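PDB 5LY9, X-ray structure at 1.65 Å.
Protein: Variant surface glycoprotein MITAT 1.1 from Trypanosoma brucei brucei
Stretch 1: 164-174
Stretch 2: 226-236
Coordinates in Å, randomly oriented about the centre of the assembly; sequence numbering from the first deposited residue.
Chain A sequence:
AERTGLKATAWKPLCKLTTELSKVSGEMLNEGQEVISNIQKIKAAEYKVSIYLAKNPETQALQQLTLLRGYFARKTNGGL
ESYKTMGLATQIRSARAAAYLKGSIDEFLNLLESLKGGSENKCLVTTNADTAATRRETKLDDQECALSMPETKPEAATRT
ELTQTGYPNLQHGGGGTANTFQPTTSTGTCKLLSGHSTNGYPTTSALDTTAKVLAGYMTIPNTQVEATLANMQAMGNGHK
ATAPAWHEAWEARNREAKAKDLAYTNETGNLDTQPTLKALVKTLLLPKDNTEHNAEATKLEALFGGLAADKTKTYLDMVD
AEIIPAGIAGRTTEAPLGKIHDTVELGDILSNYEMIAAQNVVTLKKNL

Stretch 1 (164-174) QTGYPNLQHGG
Stretch 2, residues 226-236: EATLANMQAMG

Two largely irregular segments of one chain run antiparallel and are joined mainly by backbone hydrogen bonds, with a short β-bridge at one end, a small apolar cluster at the other, and 786 Å² buried in total. Strand 173-174 pairs with strand 228-229. Gly173 and Leu229 form the hydrogen-bonded pair: Gly173 N donates to Leu229 O at 2.9 Å, and Leu229 N donates to Gly173 O at 2.8 Å. Gly174 and Thr228 form the next, non-hydrogen-bonded pair, with CA atoms 4.5 Å apart. Gly174 has phi/psi 91/-160, and a CB there would clash with Ala227 O.

Further along, CA of Pro168 lies 4.5 Å from CA of Gln233. Here Tyr167 N donates to Met232 O at 3.0 Å, and Met235 N donates to Thr165 O at 3.1 Å. Gly166 fits between them; its CA makes a CA-H...O contact with Gln233 O at 3.4 Å. A CB on Gly166 would fall 2.2 Å from Gln233 O, a clash, and phi/psi of 163/-143 by itself calls for glycine.

Tyr167 to Leu170 is a type I turn, closed by a weak bond from Leu170 N to Tyr167 O, 3.4 Å. Gln233 (chi1 m, chi2 t) reaches this turn, and its NE2 donates to Leu170 O at 2.9 Å. Its backbone N is held by Asn231 OD1 at 3.0 Å.

The apolar contacts centre on Tyr167 (chi1 m, chi2 83°). Its CD1 lies 3.9 Å from Met232 CB and 3.8 Å from Met235 CG. Both methionines are m, m, m. Leu170 (m, t) adds CD1 at 4.1 Å from Met232 CG.

His172 (chi1 p, chi2 93°) has Asn231 ND2 over one ring face and Gln233 NE2 at its edge. Water 3 links His172 NE2 (2.7 Å) to Gln233 OE1 (2.8 Å). Water 1 donates to Thr165 O (2.6 Å) and Met235 O (2.7 Å), bridging two carbonyls that cannot bond each other.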

ATOM      1  N   GLN A 164       8.443   1.136  19.035  1.00 24.53           N
ATOM      2  CA  GLN A 164       7.143   1.463  19.607  1.00 25.72           C
ATOM      3  C   GLN A 164       7.141   2.759  20.385  1.00 25.70           C
ATOM      4  O   GLN A 164       6.157   3.453  20.374  1.00 25.93           O
ATOM      5  CB  GLN A 164       6.601   0.366  20.524  1.00 29.99           C
ATOM      6  CG  GLN A 164       6.192  -0.843  19.695  1.00 36.59           C
ATOM      7  CD  GLN A 164       5.344  -1.867  20.512  1.00 44.53           C
ATOM      8  OE1 GLN A 164       4.761  -1.536  21.557  1.00 49.89           O
ATOM      9  NE2 GLN A 164       5.292  -3.083  20.031  1.00 47.96           N
ATOM     10  N   THR A 165       8.271   3.073  21.023  1.00 23.78           N
ATOM     11  CA  THR A 165       8.371   4.205  21.886  1.00 24.02           C
ATOM     12  C   THR A 165       8.667   5.490  21.149  1.00 22.63           C
ATOM     13  O   THR A 165       8.150   6.553  21.490  1.00 22.84           O
ATOM     14  CB  THR A 165       9.444   3.901  22.967  1.00 25.91           C
ATOM     15  OG1 THR A 165       8.970   2.745  23.717  1.00 27.12           O
ATOM     16  CG2 THR A 165       9.568   5.090  23.900  1.00 26.25           C
ATOM     17  N   GLY A 166       9.534   5.390  20.148  1.00 22.15           N
ATOM     18  CA  GLY A 166       9.941   6.569  19.425  1.00 20.63           C
ATOM     19  C   GLY A 166      11.205   6.346  18.614  1.00 20.49           C
ATOM     20  O   GLY A 166      11.385   5.313  18.060  1.00 21.18           O
ATOM     21  N   TYR A 167      12.031   7.350  18.555  1.00 21.13           N
ATOM     22  CA  TYR A 167      13.290   7.329  17.818  1.00 21.41           C
ATOM     23  C   TYR A 167      14.446   7.393  18.809  1.00 21.21           C
ATOM     24  O   TYR A 167      14.977   8.479  19.138  1.00 21.63           O
ATOM     25  CB  TYR A 167      13.365   8.528  16.861  1.00 21.13           C
ATOM     26  CG  TYR A 167      12.204   8.623  15.896  1.00 21.26           C
ATOM     27  CD1 TYR A 167      10.981   9.217  16.284  1.00 21.45           C
ATOM     28  CD2 TYR A 167      12.326   8.149  14.597  1.00 20.27           C
ATOM     29  CE1 TYR A 167       9.943   9.343  15.307  1.00 20.69           C
ATOM     30  CE2 TYR A 167      11.357   8.300  13.667  1.00 19.84           C
ATOM     31  CZ  TYR A 167      10.167   8.867  14.029  1.00 19.69           C
ATOM     32  OH  TYR A 167       9.199   8.945  13.049  1.00 18.61           O
ATOM     33  N   PRO A 168      14.841   6.237  19.314  1.00 21.46           N
ATOM     34  CA  PRO A 168      15.686   6.255  20.553  1.00 22.98           C
ATOM     35  C   PRO A 168      17.100   6.758  20.351  1.00 22.87           C
ATOM     36  O   PRO A 168      17.705   7.253  21.313  1.00 23.52           O
ATOM     37  CB  PRO A 168      15.739   4.779  20.967  1.00 22.74           C
ATOM     38  CG  PRO A 168      15.405   4.047  19.725  1.00 22.46           C
ATOM     39  CD  PRO A 168      14.377   4.877  19.020  1.00 20.81           C
ATOM     40  N   ASN A 169      17.615   6.668  19.128  1.00 22.25           N
ATOM     41  CA  ASN A 169      19.007   7.063  18.878  1.00 22.11           C
ATOM     42  C   ASN A 169      19.184   8.503  18.444  1.00 22.42           C
ATOM     43  O   ASN A 169      20.334   8.994  18.398  1.00 21.66           O
ATOM     44  CB  ASN A 169      19.672   6.069  17.938  1.00 22.69           C
ATOM     45  CG  ASN A 169      19.740   4.698  18.540  1.00 24.10           C
ATOM     46  OD1 ASN A 169      20.044   4.557  19.724  1.00 26.15           O
ATOM     47  ND2 ASN A 169      19.501   3.670  17.738  1.00 25.21           N
ATOM     48  N   LEU A 170      18.094   9.204  18.085  1.00 22.51           N
ATOM     49  CA  LEU A 170      18.191  10.616  17.782  1.00 22.38           C
ATOM     50  C   LEU A 170      18.498  11.414  18.986  1.00 22.99           C
ATOM     51  O   LEU A 170      17.866  11.276  20.057  1.00 23.11           O
ATOM     52  CB  LEU A 170      16.891  11.162  17.149  1.00 24.42           C
ATOM     53  CG  LEU A 170      16.489  10.550  15.802  1.00 27.86           C
ATOM     54  CD1 LEU A 170      15.431  11.405  15.126  1.00 27.91           C
ATOM     55  CD2 LEU A 170      17.521  10.156  14.812  1.00 29.16           C
ATOM     56  N   GLN A 171      19.495  12.276  18.846  1.00 23.64           N
ATOM     57  CA  GLN A 171      19.931  13.124  19.930  1.00 24.64           C
ATOM     58  C   GLN A 171      19.010  14.280  20.114  1.00 24.74           C
ATOM     59  O   GLN A 171      18.223  14.626  19.197  1.00 22.12           O
ATOM     60  CB  GLN A 171      21.323  13.682  19.609  1.00 26.43           C
ATOM     61  CG  GLN A 171      22.344  12.596  19.352  1.00 27.40           C
ATOM     62  CD  GLN A 171      22.405  11.641  20.521  1.00 28.94           C
ATOM     63  OE1 GLN A 171      21.829  10.532  20.482  1.00 33.80           O
ATOM     64  NE2 GLN A 171      22.912  12.123  21.599  1.00 29.56           N
ATOM     65  N   HIS A 172      19.084  14.874  21.309  1.00 24.07           N
ATOM     66  CA  HIS A 172      18.253  16.042  21.615  1.00 26.39           C
ATOM     67  C   HIS A 172      19.082  17.013  22.465  1.00 26.50           C
ATOM     68  O   HIS A 172      19.916  16.563  23.248  1.00 25.94           O
ATOM     69  CB  HIS A 172      16.903  15.685  22.316  1.00 26.15           C
ATOM     70  CG  HIS A 172      17.053  14.970  23.613  1.00 27.87           C
ATOM     71  ND1 HIS A 172      17.090  15.635  24.821  1.00 30.66           N
ATOM     72  CD2 HIS A 172      17.177  13.649  23.901  1.00 29.21           C
ATOM     73  CE1 HIS A 172      17.241  14.751  25.795  1.00 31.27           C
ATOM     74  NE2 HIS A 172      17.356  13.548  25.258  1.00 31.29           N
ATOM     75  N   GLY A 173      18.850  18.294  22.257  1.00 26.24           N
ATOM     76  CA  GLY A 173      19.473  19.320  23.037  1.00 27.20           C
ATOM     77  C   GLY A 173      19.957  20.419  22.125  1.00 26.47           C
ATOM     78  O   GLY A 173      19.393  20.688  21.064  1.00 25.04           O
ATOM     79  N   GLY A 174      20.969  21.115  22.575  1.00 25.72           N
ATOM     80  CA  GLY A 174      21.508  22.232  21.828  1.00 26.30           C
ATOM     81  C   GLY A 174      20.835  23.527  22.210  1.00 27.07           C
ATOM     82  O   GLY A 174      20.302  23.652  23.306  1.00 28.69           O
ATOM     83  N   GLU A 226      23.734  27.604  19.103  1.00 24.84           N
ATOM     84  CA  GLU A 226      23.716  26.352  18.339  1.00 25.17           C
ATOM     85  C   GLU A 226      22.287  26.000  17.942  1.00 23.80           C
ATOM     86  O   GLU A 226      21.313  26.433  18.563  1.00 24.52           O
ATOM     87  CB  GLU A 226      24.319  25.246  19.195  1.00 25.28           C
ATOM     88  CG  GLU A 226      25.826  25.465  19.366  1.00 25.90           C
ATOM     89  CD  GLU A 226      26.414  24.780  20.599  1.00 27.78           C
ATOM     90  OE1 GLU A 226      25.764  23.867  21.204  1.00 26.92           O
ATOM     91  OE2 GLU A 226      27.596  25.120  20.895  1.00 28.06           O
ATOM     92  N   ALA A 227      22.181  25.247  16.880  1.00 22.24           N
ATOM     93  CA  ALA A 227      20.893  24.650  16.514  1.00 22.60           C
ATOM     94  C   ALA A 227      20.337  23.798  17.645  1.00 23.31           C
ATOM     95  O   ALA A 227      21.104  23.286  18.472  1.00 23.17           O
ATOM     96  CB  ALA A 227      21.074  23.779  15.295  1.00 21.72           C
ATOM     97  N   THR A 228      18.990  23.597  17.664  1.00 22.13           N
ATOM     98  CA  THR A 228      18.361  22.790  18.671  1.00 24.07           C
ATOM     99  C   THR A 228      17.839  21.527  17.999  1.00 22.85           C
ATOM    100  O   THR A 228      17.291  21.595  16.886  1.00 22.27           O
ATOM    101  CB  THR A 228      17.152  23.510  19.282  1.00 25.08           C
ATOM    102  OG1 THR A 228      17.560  24.721  19.884  1.00 25.95           O
ATOM    103  CG2 THR A 228      16.436  22.615  20.283  1.00 26.88           C
ATOM    104  N   LEU A 229      17.959  20.396  18.688  1.00 23.67           N
ATOM    105  CA  LEU A 229      17.451  19.127  18.190  1.00 23.00           C
ATOM    106  C   LEU A 229      16.386  18.705  19.197  1.00 22.94           C
ATOM    107  O   LEU A 229      16.624  18.633  20.383  1.00 24.50           O
ATOM    108  CB  LEU A 229      18.563  18.064  18.090  1.00 23.26           C
ATOM    109  CG  LEU A 229      19.767  18.417  17.229  1.00 23.32           C
ATOM    110  CD1 LEU A 229      20.764  17.267  17.302  1.00 25.11           C
ATOM    111  CD2 LEU A 229      19.361  18.673  15.795  1.00 23.96           C
ATOM    112  N   ALA A 230      15.206  18.384  18.682  1.00 23.79           N
ATOM    113  CA  ALA A 230      14.072  18.126  19.490  1.00 23.43           C
ATOM    114  C   ALA A 230      14.202  16.726  20.065  1.00 24.29           C
ATOM    115  O   ALA A 230      14.874  15.909  19.534  1.00 23.40           O
ATOM    116  CB  ALA A 230      12.795  18.216  18.646  1.00 24.30           C
ATOM    117  N   ASN A 231      13.468  16.469  21.153  1.00 24.95           N
ATOM    118  CA  ASN A 231      13.450  15.138  21.723  1.00 25.25           C
ATOM    119  C   ASN A 231      12.392  14.261  21.064  1.00 24.35           C
ATOM    120  O   ASN A 231      11.181  14.437  21.291  1.00 23.15           O
ATOM    121  CB  ASN A 231      13.255  15.266  23.210  1.00 27.29           C
ATOM    122  CG  ASN A 231      13.412  13.957  23.920  1.00 29.88           C
ATOM    123  OD1 ASN A 231      13.294  12.880  23.325  1.00 29.36           O
ATOM    124  ND2 ASN A 231      13.603  14.042  25.250  1.00 31.67           N
ATOM    125  N   MET A 232      12.886  13.308  20.278  1.00 23.40           N
ATOM    126  CA  MET A 232      12.064  12.407  19.472  1.00 24.05           C
ATOM    127  C   MET A 232      12.061  11.002  20.101  1.00 24.29           C
ATOM    128  O   MET A 232      11.495  10.098  19.524  1.00 23.35           O
ATOM    129  CB  MET A 232      12.597  12.291  18.043  1.00 22.65           C
ATOM    130  CG  MET A 232      12.868  13.617  17.372  1.00 23.51           C
ATOM    131  SD  MET A 232      11.498  14.812  17.427  1.00 26.40           S
ATOM    132  CE  MET A 232      10.448  14.045  16.271  1.00 22.64           C
ATOM    133  N   GLN A 233      12.730  10.820  21.243  1.00 24.77           N
ATOM    134  CA  GLN A 233      12.900   9.510  21.843  1.00 24.64           C
ATOM    135  C   GLN A 233      11.563   9.037  22.412  1.00 25.28           C
ATOM    136  O   GLN A 233      11.262   7.917  22.265  1.00 26.76           O
ATOM    137  CB  GLN A 233      14.041   9.517  22.878  1.00 25.41           C
ATOM    138  CG  GLN A 233      15.365   9.943  22.244  1.00 25.00           C
ATOM    139  CD  GLN A 233      16.504  10.002  23.237  1.00 27.42           C
ATOM    140  OE1 GLN A 233      16.304   9.814  24.422  1.00 31.13           O
ATOM    141  NE2 GLN A 233      17.661  10.365  22.784  1.00 26.38           N
ATOM    142  N   ALA A 234      10.814   9.896  23.066  1.00 27.53           N
ATOM    143  CA  ALA A 234       9.543   9.548  23.732  1.00 29.87           C
ATOM    144  C   ALA A 234       8.466  10.239  22.910  1.00 29.45           C
ATOM    145  O   ALA A 234       8.104  11.391  23.180  1.00 29.77           O
ATOM    146  CB  ALA A 234       9.555  10.125  25.154  1.00 31.69           C
ATOM    147  N   MET A 235       8.052   9.613  21.845  1.00 27.50           N
ATOM    148  CA  MET A 235       7.040  10.245  20.976  1.00 26.67           C
ATOM    149  C   MET A 235       5.659  10.294  21.671  1.00 27.68           C
ATOM    150  O   MET A 235       5.322   9.423  22.466  1.00 29.69           O
ATOM    151  CB  MET A 235       6.963   9.456  19.692  1.00 26.14           C
ATOM    152  CG  MET A 235       8.206   9.598  18.807  1.00 23.77           C
ATOM    153  SD  MET A 235       8.464  11.284  18.216  1.00 23.76           S
ATOM    154  CE  MET A 235       7.026  11.521  17.155  1.00 24.21           C
ATOM    155  N   GLY A 236       4.838  11.247  21.287  1.00 28.55           N
ATOM    156  CA  GLY A 236       3.467  11.341  21.804  1.00 29.69           C
ATOM    157  C   GLY A 236       2.688  12.421  21.102  1.00 30.25           C
ATOM    158  O   GLY A 236       3.148  12.988  20.071  1.00 28.33           O
TER
HETATM  159  O   HOH W   1       6.293   7.062  23.289  1.00 30.13           O
HETATM  160  O   HOH W   2      15.720  13.102  20.022  1.00 23.35           O
HETATM  161  O   HOH W   3      17.665  11.159  26.506  1.00 45.85           O